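Local coordinates for microcompartments protein (PDB 3NWG) that probably serves as a shell protein of a bacterial microcompartment, building its tiles from chains that each carry two BMC domains, at residues M23-V29 / A52-S56; V29-E33 / V44-G48; A115-V121 / S146-S150. All coordinates share one frame; numbering follows the deposited sequence.

Each of the two BMC domains of the chain holds a four-stranded antiparallel sheet with helices packed on it. Contacts 1 and 2 belong to the first domain and contact 3 to the second. Contact 1 joins helices 13-26 and 50-64; contact 2, nested within the chain loop that contact 1 closes, pairs the strands 29-36 and 42-48 that run between those helices. The two share Val29, and their centres lie about 9 Å apart. Contact 3 follows later in sequence, its centre about 31 Å from that of contact 1, and joins helices 105-117 and 144-160. Contacts 1 and 3 thus occupy equivalent places in the tandem domains.

Contact 1 (M23-V29 / A52-S56); sequences MLKAAQV and AVQSS
Ser56 makes the polar link of this contact, its OG donating a hydrogen bond to Met23 O at 2.6 Å. The hydroxyl comes in above the carbonyl plane, with a C=O...OG angle of 106°, well off a lone pair. It is put there by a first torsion of -168°, which swings OG to the far side of CB from the Ser56 backbone N and out toward the last turns of helix 13-26.

The other contacts are van der Waals packing, apolar between Val29, Ala27 and Ala52. Val29, just past the helix end, lays both methyls against helix 50-64: CG1 is 3.9 Å from Ala52 CB, and CG2 reaches the hydroxyl Ser56 OG at 3.4 Å. Ala27 CB meets Ala52 CB at 4.0 Å, and Ala26 CB rests over Ser56 CA. With the small Ser56 facing it, Met23 CA comes within 4.2 Å of Ser56 CA. Beyond the contact, the selenomethionine side chain of Met23 lies on Val44 and Ile46 of strand 42-48.

Gln28 centres an inverse gamma turn in the link to strand 29-36. The whole is the pairing of two helices over one side of the sheet in the alpha/beta BMC fold.

Contact 2 (V29-E33 / V44-G48); sequences VDLLE and VLICG
Leu45 O is gripped by two backbone amides, Leu32 N at 2.8 Å and Glu33 N at 3.2 Å. Both approach from the same face of the carbonyl plane, tilted from it by 31° and 26°. Two successive residues opposite one make a classic beta bulge, and the register slips by one between Leu31 and Glu33. Regular antiparallel pairing flanks it. Glu33 O takes the Leu45 amide in the carbonyl plane at 2.7 Å, and Asp30 and Cys47 exchange a pair of bonds, of which Asp30 N to Cys47 O measures 2.8 Å.

The side chains sort onto two faces. Leu31 and Ile46 share the face covered by helices 13-26 and 50-64. With CG opposite the backbone N across CB (chi1 -177°), Leu31 carries CD1 back over the neighbouring strand, where it meets Val44 CG1 at 3.7 Å, the two side chains crossing at about a right angle, and Ile46 CG2 at 4.0 Å. Cys47 and Leu45 point to the other face. There Glu33 lays its CB against Leu45 CD1.

Leu32, in the bulge, leans across the partner strand. Its CB sits 4.0 Å from Leu45 CB, and its two methyls divide over Cys47, CD1 toward CB and CD2 toward SG. Leu82 of helix 79-85 also packs on Leu32 and Cys47. An alanine in place of Leu32 lacks both methyls, and is likely to leave Cys47 CB and SG without their cover and a gap beside Leu82.

The chemistry therefore divides: main-chain bonds fix the hairpin and its irregular register, the shared acceptor keeping both bulge amides bonded, while aliphatic side chains pack the face of Leu31 and Ile46, and that of Leu45 and Cys47 also carries the acidic Asp30 and Glu33.

Contact 3 (A115-V121 / S146-S150); sequences AAKTGQV and SVESS
Val121 lays both methyls against Val147 and Ser150 of helix 144-160. CG1 lies 4.1 Å from Val147 CG2 and also touches Ser150 CB, while CG2 sits over Ser150 OG at 3.6 Å. On the sheet side, Leu140 of strand 136-142 packs against both Val121 and Val147, so the two valines belong to a common apolar layer beneath the helices.

Ser150 is the polar centre. Its OG is directed at the end of helix 105-117, carried there by a first torsion of -166° that turns it away from its own backbone N, and stands 2.6 Å from Ala115 O. Thr118 leans over the same spot: its OG1 makes a weak hydrogen bond with Ser150 OG at 3.3 Å and rests on Ser150 CA at 3.2 Å. Ala115 O accepts the backbone amide of Thr118 near the end of helix 105-117. Ala115 CB flanks the serine, 3.7 Å from Ser150 OG.

Farther along, the Gln120 side chain folds back at chi2 (87°), bringing its amide oxygen OE1 to 2.7 Å from Ser146 OG. Asp143 OD1 also lies at that hydroxyl as a hydrogen-bond partner.

Hydroxyls thus line the junction between the helices, above the valines that face the sheet. The arrangement joins the C-terminal end of one helix, and the link to the next strand, with the second helix of the alpha/beta fold in the second BMC domain.

Contact 1 (M23-V29 / A52-S56)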
HETATM    1  N   MSE A  23     -17.123  -6.074 -24.099  1.00 46.42           N
HETATM    2  CA  MSE A  23     -18.207  -6.276 -23.124  1.00 46.71           C
HETATM    3  C   MSE A  23     -18.791  -4.962 -22.587  1.00 47.64           C
HETATM    4  O   MSE A  23     -20.015  -4.802 -22.458  1.00 47.92           O
HETATM    5  CB  MSE A  23     -17.698  -7.145 -21.978  1.00 46.30           C
HETATM    6  CG  MSE A  23     -17.406  -8.549 -22.448  1.00 47.60           C
HETATM    7 SE   MSE A  23     -16.371  -9.677 -21.246  1.00 49.68          SE
HETATM    8  CE  MSE A  23     -17.802 -10.077 -19.946  1.00 46.50           C
ATOM      9  N   LEU A  24     -17.909  -4.014 -22.284  1.00 48.02           N
ATOM     10  CA  LEU A  24     -18.335  -2.712 -21.799  1.00 48.77           C
ATOM     11  C   LEU A  24     -19.098  -1.937 -22.865  1.00 49.38           C
ATOM     12  O   LEU A  24     -19.969  -1.111 -22.536  1.00 50.38           O
ATOM     13  CB  LEU A  24     -17.128  -1.897 -21.349  1.00 49.33           C
ATOM     14  CG  LEU A  24     -16.419  -2.478 -20.134  1.00 49.31           C
ATOM     15  CD1 LEU A  24     -15.141  -1.718 -19.900  1.00 49.46           C
ATOM     16  CD2 LEU A  24     -17.338  -2.447 -18.895  1.00 49.90           C
ATOM     17  N   LYS A  25     -18.765  -2.202 -24.130  1.00 48.25           N
ATOM     18  CA  LYS A  25     -19.294  -1.417 -25.235  1.00 48.77           C
ATOM     19  C   LYS A  25     -20.621  -1.968 -25.723  1.00 49.19           C
ATOM     20  O   LYS A  25     -21.423  -1.250 -26.322  1.00 49.68           O
ATOM     21  CB  LYS A  25     -18.292  -1.385 -26.385  1.00 48.21           C
ATOM     22  CG  LYS A  25     -17.134  -0.461 -26.149  1.00 48.17           C
ATOM     23  CD  LYS A  25     -16.177  -0.480 -27.305  1.00 47.36           C
ATOM     24  CE  LYS A  25     -15.054   0.508 -27.070  1.00 48.77           C
ATOM     25  NZ  LYS A  25     -13.889   0.231 -27.957  1.00 48.47           N
ATOM     26  N   ALA A  26     -20.848  -3.248 -25.434  1.00 48.94           N
ATOM     27  CA  ALA A  26     -21.917  -4.000 -26.049  1.00 49.25           C
ATOM     28  C   ALA A  26     -23.314  -3.528 -25.648  1.00 50.68           C
ATOM     29  O   ALA A  26     -24.258  -3.679 -26.424  1.00 51.32           O
ATOM     30  CB  ALA A  26     -21.742  -5.468 -25.757  1.00 48.23           C
ATOM     31  N   ALA A  27     -23.435  -2.946 -24.457  1.00 51.46           N
ATOM     32  CA  ALA A  27     -24.729  -2.694 -23.830  1.00 53.06           C
ATOM     33  C   ALA A  27     -24.476  -1.936 -22.530  1.00 54.49           C
ATOM     34  O   ALA A  27     -23.323  -1.815 -22.128  1.00 53.85           O
ATOM     35  CB  ALA A  27     -25.451  -4.014 -23.560  1.00 52.07           C
ATOM     36  N   GLN A  28     -25.529  -1.408 -21.890  1.00 57.26           N
ATOM     37  CA  GLN A  28     -25.385  -0.722 -20.597  1.00 59.50           C
ATOM     38  C   GLN A  28     -25.136  -1.724 -19.478  1.00 58.57           C
ATOM     39  O   GLN A  28     -26.078  -2.246 -18.875  1.00 59.35           O
ATOM     40  CB  GLN A  28     -26.598   0.164 -20.254  1.00 62.10           C
ATOM     41  CG  GLN A  28     -26.457   1.702 -20.575  1.00 67.93           C
ATOM     42  CD  GLN A  28     -25.125   2.358 -20.083  1.00 72.29           C
ATOM     43  OE1 GLN A  28     -24.536   1.963 -19.049  1.00 72.40           O
ATOM     44  NE2 GLN A  28     -24.658   3.369 -20.837  1.00 73.00           N
ATOM     45  N   VAL A  29     -23.864  -2.005 -19.235  1.00 57.64           N
ATOM     46  CA  VAL A  29     -23.446  -2.853 -18.121  1.00 57.31           C
ATOM     47  C   VAL A  29     -22.379  -2.122 -17.307  1.00 58.26           C
ATOM     48  O   VAL A  29     -21.687  -1.241 -17.826  1.00 59.05           O
ATOM     49  CB  VAL A  29     -22.910  -4.267 -18.568  1.00 55.50           C
ATOM     50  CG1 VAL A  29     -24.012  -5.100 -19.238  1.00 54.58           C
ATOM     51  CG2 VAL A  29     -21.693  -4.144 -19.465  1.00 54.67           C
ATOM     52  N   ALA A  52     -28.962  -7.004 -21.231  1.00 53.65           N
ATOM     53  CA  ALA A  52     -27.725  -6.243 -21.354  1.00 51.93           C
ATOM     54  C   ALA A  52     -26.506  -7.123 -21.044  1.00 50.38           C
ATOM     55  O   ALA A  52     -25.542  -7.156 -21.813  1.00 49.66           O
ATOM     56  CB  ALA A  52     -27.764  -5.003 -20.462  1.00 52.35           C
ATOM     57  N   VAL A  53     -26.570  -7.872 -19.944  1.00 49.81           N
ATOM     58  CA  VAL A  53     -25.517  -8.834 -19.612  1.00 48.38           C
ATOM     59  C   VAL A  53     -25.373  -9.912 -20.704  1.00 48.36           C
ATOM     60  O   VAL A  53     -24.263 -10.357 -21.007  1.00 48.00           O
ATOM     61  CB  VAL A  53     -25.736  -9.477 -18.211  1.00 48.40           C
ATOM     62  CG1 VAL A  53     -24.782 -10.632 -17.961  1.00 46.59           C
ATOM     63  CG2 VAL A  53     -25.580  -8.440 -17.120  1.00 47.87           C
ATOM     64  N   GLN A  54     -26.473 -10.316 -21.325  1.00 48.98           N
ATOM     65  CA  GLN A  54     -26.366 -11.341 -22.352  1.00 48.81           C
ATOM     66  C   GLN A  54     -25.618 -10.849 -23.577  1.00 48.30           C
ATOM     67  O   GLN A  54     -24.884 -11.624 -24.204  1.00 47.98           O
ATOM     68  CB  GLN A  54     -27.727 -11.894 -22.755  1.00 50.16           C
ATOM     69  CG  GLN A  54     -27.639 -12.865 -23.937  1.00 52.51           C
ATOM     70  CD  GLN A  54     -26.930 -14.170 -23.577  1.00 53.98           C
ATOM     71  OE1 GLN A  54     -27.540 -15.055 -22.970  1.00 55.61           O
ATOM     72  NE2 GLN A  54     -25.642 -14.293 -23.945  1.00 51.43           N
ATOM     73  N   SER A  55     -25.786  -9.568 -23.912  1.00 48.14           N
ATOM     74  CA  SER A  55     -25.133  -9.005 -25.097  1.00 47.74           C
ATOM     75  C   SER A  55     -23.653  -8.823 -24.808  1.00 46.86           C
ATOM     76  O   SER A  55     -22.786  -9.155 -25.623  1.00 46.49           O
ATOM     77  CB  SER A  55     -25.748  -7.662 -25.462  1.00 48.23           C
ATOM     78  OG  SER A  55     -27.153  -7.770 -25.599  1.00 49.66           O
ATOM     79  N   SER A  56     -23.388  -8.290 -23.622  1.00 46.28           N
ATOM     80  CA  SER A  56     -22.051  -8.057 -23.152  1.00 45.52           C
ATOM     81  C   SER A  56     -21.246  -9.366 -23.143  1.00 44.82           C
ATOM     82  O   SER A  56     -20.129  -9.413 -23.679  1.00 44.84           O
ATOM     83  CB  SER A  56     -22.142  -7.451 -21.767  1.00 45.88           C
ATOM     84  OG  SER A  56     -20.909  -6.942 -21.319  1.00 47.07           O
TER

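Contact 2 (V29-E33 / V44-G48)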
ATOM      1  N   VAL A  29     -23.864  -2.005 -19.235  1.00 57.64           N
ATOM      2  CA  VAL A  29     -23.446  -2.853 -18.121  1.00 57.31           C
ATOM      3  C   VAL A  29     -22.379  -2.122 -17.307  1.00 58.26           C
ATOM      4  O   VAL A  29     -21.687  -1.241 -17.826  1.00 59.05           O
ATOM      5  CB  VAL A  29     -22.910  -4.267 -18.568  1.00 55.50           C
ATOM      6  CG1 VAL A  29     -24.012  -5.100 -19.238  1.00 54.58           C
ATOM      7  CG2 VAL A  29     -21.693  -4.144 -19.465  1.00 54.67           C
ATOM      8  N   ASP A  30     -22.270  -2.470 -16.028  1.00 58.58           N
ATOM      9  CA  ASP A  30     -21.208  -1.952 -15.187  1.00 59.27           C
ATOM     10  C   ASP A  30     -20.151  -3.027 -15.038  1.00 57.83           C
ATOM     11  O   ASP A  30     -20.472  -4.220 -14.988  1.00 56.90           O
ATOM     12  CB  ASP A  30     -21.755  -1.528 -13.816  1.00 60.84           C
ATOM     13  CG  ASP A  30     -22.397  -0.113 -13.824  1.00 64.22           C
ATOM     14  OD1 ASP A  30     -22.677   0.465 -14.900  1.00 65.43           O
ATOM     15  OD2 ASP A  30     -22.630   0.428 -12.723  1.00 68.41           O
ATOM     16  N   LEU A  31     -18.893  -2.607 -14.992  1.00 57.94           N
ATOM     17  CA  LEU A  31     -17.790  -3.516 -14.700  1.00 57.04           C
ATOM     18  C   LEU A  31     -17.613  -3.702 -13.196  1.00 57.69           C
ATOM     19  O   LEU A  31     -17.480  -2.730 -12.442  1.00 59.09           O
ATOM     20  CB  LEU A  31     -16.498  -2.994 -15.310  1.00 57.09           C
ATOM     21  CG  LEU A  31     -15.242  -3.847 -15.180  1.00 56.61           C
ATOM     22  CD1 LEU A  31     -15.315  -5.110 -16.054  1.00 53.77           C
ATOM     23  CD2 LEU A  31     -14.045  -2.993 -15.562  1.00 57.52           C
ATOM     24  N   LEU A  32     -17.625  -4.957 -12.767  1.00 57.28           N
ATOM     25  CA  LEU A  32     -17.362  -5.312 -11.380  1.00 58.15           C
ATOM     26  C   LEU A  32     -15.884  -5.619 -11.176  1.00 58.90           C
ATOM     27  O   LEU A  32     -15.260  -5.145 -10.225  1.00 59.85           O
ATOM     28  CB  LEU A  32     -18.174  -6.546 -10.992  1.00 56.88           C
ATOM     29  CG  LEU A  32     -19.684  -6.424 -11.049  1.00 56.69           C
ATOM     30  CD1 LEU A  32     -20.287  -7.807 -10.977  1.00 56.57           C
ATOM     31  CD2 LEU A  32     -20.159  -5.560  -9.912  1.00 56.72           C
ATOM     32  N   GLU A  33     -15.347  -6.435 -12.079  1.00 59.13           N
ATOM     33  CA  GLU A  33     -14.007  -6.971 -11.950  1.00 60.32           C
ATOM     34  C   GLU A  33     -13.455  -7.256 -13.337  1.00 60.41           C
ATOM     35  O   GLU A  33     -14.137  -7.847 -14.190  1.00 59.35           O
ATOM     36  CB  GLU A  33     -14.018  -8.258 -11.094  1.00 60.09           C
ATOM     37  CG  GLU A  33     -12.662  -8.679 -10.545  1.00 61.97           C
ATOM     38  CD  GLU A  33     -12.064  -7.624  -9.629  1.00 66.30           C
ATOM     39  OE1 GLU A  33     -11.226  -6.823 -10.113  1.00 67.67           O
ATOM     40  OE2 GLU A  33     -12.458  -7.580  -8.435  1.00 67.20           O
ATOM     41  N   VAL A  44     -13.417 -11.376 -16.407  1.00 50.07           N
ATOM     42  CA  VAL A  44     -14.246 -10.186 -16.459  1.00 49.15           C
ATOM     43  C   VAL A  44     -15.587 -10.505 -15.853  1.00 48.60           C
ATOM     44  O   VAL A  44     -16.225 -11.505 -16.195  1.00 47.54           O
ATOM     45  CB  VAL A  44     -14.409  -9.624 -17.904  1.00 49.23           C
ATOM     46  CG1 VAL A  44     -15.197  -8.332 -17.905  1.00 46.36           C
ATOM     47  CG2 VAL A  44     -13.044  -9.402 -18.551  1.00 49.37           C
ATOM     48  N   LEU A  45     -15.981  -9.649 -14.923  1.00 49.20           N
ATOM     49  CA  LEU A  45     -17.284  -9.722 -14.282  1.00 49.80           C
ATOM     50  C   LEU A  45     -18.000  -8.406 -14.495  1.00 50.52           C
ATOM     51  O   LEU A  45     -17.439  -7.328 -14.277  1.00 51.00           O
ATOM     52  CB  LEU A  45     -17.154  -9.976 -12.781  1.00 49.76           C
ATOM     53  CG  LEU A  45     -16.749 -11.360 -12.296  1.00 51.14           C
ATOM     54  CD1 LEU A  45     -16.359 -11.282 -10.837  1.00 53.14           C
ATOM     55  CD2 LEU A  45     -17.888 -12.351 -12.474  1.00 52.43           C
ATOM     56  N   ILE A  46     -19.257  -8.512 -14.896  1.00 50.93           N
ATOM     57  CA  ILE A  46     -20.090  -7.355 -15.181  1.00 52.02           C
ATOM     58  C   ILE A  46     -21.500  -7.592 -14.653  1.00 52.49           C
ATOM     59  O   ILE A  46     -21.898  -8.732 -14.379  1.00 52.06           O
ATOM     60  CB  ILE A  46     -20.158  -7.105 -16.688  1.00 52.01           C
ATOM     61  CG1 ILE A  46     -20.381  -8.441 -17.404  1.00 52.21           C
ATOM     62  CG2 ILE A  46     -18.853  -6.480 -17.169  1.00 51.33           C
ATOM     63  CD1 ILE A  46     -21.319  -8.394 -18.554  1.00 52.76           C
ATOM     64  N   CYS A  47     -22.251  -6.513 -14.506  1.00 53.53           N
ATOM     65  CA  CYS A  47     -23.621  -6.628 -14.065  1.00 54.55           C
ATOM     66  C   CYS A  47     -24.481  -5.578 -14.764  1.00 55.72           C
ATOM     67  O   CYS A  47     -24.018  -4.485 -15.075  1.00 55.96           O
ATOM     68  CB  CYS A  47     -23.705  -6.482 -12.540  1.00 55.14           C
ATOM     69  SG  CYS A  47     -23.579  -4.772 -11.959  1.00 56.97           S
ATOM     70  N   GLY A  48     -25.735  -5.932 -15.002  1.00 56.74           N
ATOM     71  CA  GLY A  48     -26.727  -5.037 -15.594  1.00 58.65           C
ATOM     72  C   GLY A  48     -28.031  -5.805 -15.688  1.00 59.74           C
ATOM     73  O   GLY A  48     -28.228  -6.768 -14.951  1.00 59.24           O
TER

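Contact 3 (A115-V121 / S146-S150)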
ATOM      1  N   ALA A 115     -26.749 -18.630  -1.049  1.00 54.05           N
ATOM      2  CA  ALA A 115     -26.597 -18.343   0.370  1.00 54.66           C
ATOM      3  C   ALA A 115     -27.375 -17.088   0.739  1.00 55.67           C
ATOM      4  O   ALA A 115     -28.211 -17.126   1.623  1.00 56.88           O
ATOM      5  CB  ALA A 115     -25.118 -18.212   0.761  1.00 53.57           C
ATOM      6  N   ALA A 116     -27.130 -15.985   0.041  1.00 56.25           N
ATOM      7  CA  ALA A 116     -27.794 -14.718   0.361  1.00 57.88           C
ATOM      8  C   ALA A 116     -29.318 -14.798   0.234  1.00 59.90           C
ATOM      9  O   ALA A 116     -30.040 -14.100   0.939  1.00 61.24           O
ATOM     10  CB  ALA A 116     -27.250 -13.603  -0.494  1.00 57.42           C
ATOM     11  N   LYS A 117     -29.806 -15.667  -0.642  1.00 60.78           N
ATOM     12  CA  LYS A 117     -31.230 -15.734  -0.901  1.00 63.25           C
ATOM     13  C   LYS A 117     -31.982 -16.496   0.180  1.00 65.18           C
ATOM     14  O   LYS A 117     -33.210 -16.393   0.283  1.00 66.71           O
ATOM     15  CB  LYS A 117     -31.500 -16.333  -2.279  1.00 63.13           C
ATOM     16  CG  LYS A 117     -31.446 -15.313  -3.391  1.00 63.39           C
ATOM     17  CD  LYS A 117     -31.407 -15.995  -4.749  1.00 65.76           C
ATOM     18  CE  LYS A 117     -31.585 -14.978  -5.869  1.00 68.24           C
ATOM     19  NZ  LYS A 117     -31.189 -15.491  -7.221  1.00 68.89           N
ATOM     20  N   THR A 118     -31.253 -17.256   0.989  1.00 65.44           N
ATOM     21  CA  THR A 118     -31.904 -18.046   2.027  1.00 67.71           C
ATOM     22  C   THR A 118     -31.790 -17.359   3.390  1.00 68.59           C
ATOM     23  O   THR A 118     -30.696 -17.156   3.914  1.00 67.96           O
ATOM     24  CB  THR A 118     -31.401 -19.535   2.076  1.00 67.18           C
ATOM     25  OG1 THR A 118     -30.148 -19.615   2.748  1.00 66.20           O
ATOM     26  CG2 THR A 118     -31.259 -20.139   0.667  1.00 67.05           C
ATOM     27  N   GLY A 119     -32.931 -16.986   3.954  1.00 71.08           N
ATOM     28  CA  GLY A 119     -32.956 -16.428   5.305  1.00 72.46           C
ATOM     29  C   GLY A 119     -32.141 -15.156   5.500  1.00 72.30           C
ATOM     30  O   GLY A 119     -31.843 -14.430   4.539  1.00 72.13           O
ATOM     31  N   GLN A 120     -31.777 -14.913   6.758  1.00 72.52           N
ATOM     32  CA  GLN A 120     -31.252 -13.629   7.215  1.00 73.01           C
ATOM     33  C   GLN A 120     -29.749 -13.721   7.494  1.00 70.81           C
ATOM     34  O   GLN A 120     -29.319 -13.969   8.628  1.00 70.92           O
ATOM     35  CB  GLN A 120     -31.998 -13.156   8.476  1.00 75.03           C
ATOM     36  CG  GLN A 120     -33.455 -13.660   8.615  1.00 79.18           C
ATOM     37  CD  GLN A 120     -33.576 -15.041   9.314  1.00 82.28           C
ATOM     38  OE1 GLN A 120     -32.848 -15.996   8.989  1.00 80.91           O
ATOM     39  NE2 GLN A 120     -34.511 -15.139  10.278  1.00 84.32           N
ATOM     40  N   VAL A 121     -28.959 -13.538   6.443  1.00 68.65           N
ATOM     41  CA  VAL A 121     -27.509 -13.449   6.557  1.00 66.31           C
ATOM     42  C   VAL A 121     -27.078 -12.163   5.858  1.00 66.13           C
ATOM     43  O   VAL A 121     -27.856 -11.568   5.118  1.00 66.57           O
ATOM     44  CB  VAL A 121     -26.786 -14.687   5.923  1.00 64.66           C
ATOM     45  CG1 VAL A 121     -27.011 -15.947   6.754  1.00 64.06           C
ATOM     46  CG2 VAL A 121     -27.235 -14.912   4.487  1.00 63.52           C
ATOM     47  N   SER A 146     -29.442 -19.477  11.117  1.00 60.80           N
ATOM     48  CA  SER A 146     -29.542 -18.823   9.811  1.00 60.64           C
ATOM     49  C   SER A 146     -28.327 -19.129   8.928  1.00 59.05           C
ATOM     50  O   SER A 146     -28.482 -19.489   7.757  1.00 58.52           O
ATOM     51  CB  SER A 146     -29.701 -17.309   9.972  1.00 61.52           C
ATOM     52  OG  SER A 146     -30.896 -16.974  10.659  1.00 63.60           O
ATOM     53  N   VAL A 147     -27.130 -18.995   9.506  1.00 57.95           N
ATOM     54  CA  VAL A 147     -25.878 -19.236   8.796  1.00 56.55           C
ATOM     55  C   VAL A 147     -25.758 -20.694   8.404  1.00 56.64           C
ATOM     56  O   VAL A 147     -25.368 -20.997   7.281  1.00 56.65           O
ATOM     57  CB  VAL A 147     -24.659 -18.832   9.634  1.00 56.02           C
ATOM     58  CG1 VAL A 147     -23.388 -19.379   9.025  1.00 54.38           C
ATOM     59  CG2 VAL A 147     -24.584 -17.311   9.769  1.00 56.20           C
ATOM     60  N   GLU A 148     -26.107 -21.590   9.323  1.00 57.27           N
ATOM     61  CA  GLU A 148     -26.030 -23.025   9.089  1.00 57.67           C
ATOM     62  C   GLU A 148     -26.845 -23.468   7.886  1.00 57.92           C
ATOM     63  O   GLU A 148     -26.418 -24.350   7.137  1.00 58.22           O
ATOM     64  CB  GLU A 148     -26.517 -23.802  10.308  1.00 58.88           C
ATOM     65  CG  GLU A 148     -25.507 -23.952  11.446  1.00 61.64           C
ATOM     66  CD  GLU A 148     -24.411 -24.964  11.135  1.00 66.10           C
ATOM     67  OE1 GLU A 148     -24.345 -25.444   9.966  1.00 68.18           O
ATOM     68  OE2 GLU A 148     -23.616 -25.275  12.059  1.00 66.41           O
ATOM     69  N   SER A 149     -28.024 -22.882   7.708  1.00 58.07           N
ATOM     70  CA  SER A 149     -28.928 -23.365   6.678  1.00 58.60           C
ATOM     71  C   SER A 149     -28.700 -22.605   5.390  1.00 57.48           C
ATOM     72  O   SER A 149     -29.105 -23.043   4.318  1.00 57.69           O
ATOM     73  CB  SER A 149     -30.385 -23.248   7.124  1.00 60.29           C
ATOM     74  OG  SER A 149     -30.729 -21.894   7.290  1.00 61.94           O
ATOM     75  N   SER A 150     -28.042 -21.461   5.521  1.00 56.26           N
ATOM     76  CA  SER A 150     -27.625 -20.670   4.389  1.00 55.25           C
ATOM     77  C   SER A 150     -26.385 -21.251   3.708  1.00 54.39           C
ATOM     78  O   SER A 150     -26.296 -21.240   2.473  1.00 54.60           O
ATOM     79  CB  SER A 150     -27.363 -19.243   4.827  1.00 55.09           C
ATOM     80  OG  SER A 150     -27.275 -18.412   3.702  1.00 55.50           O
TER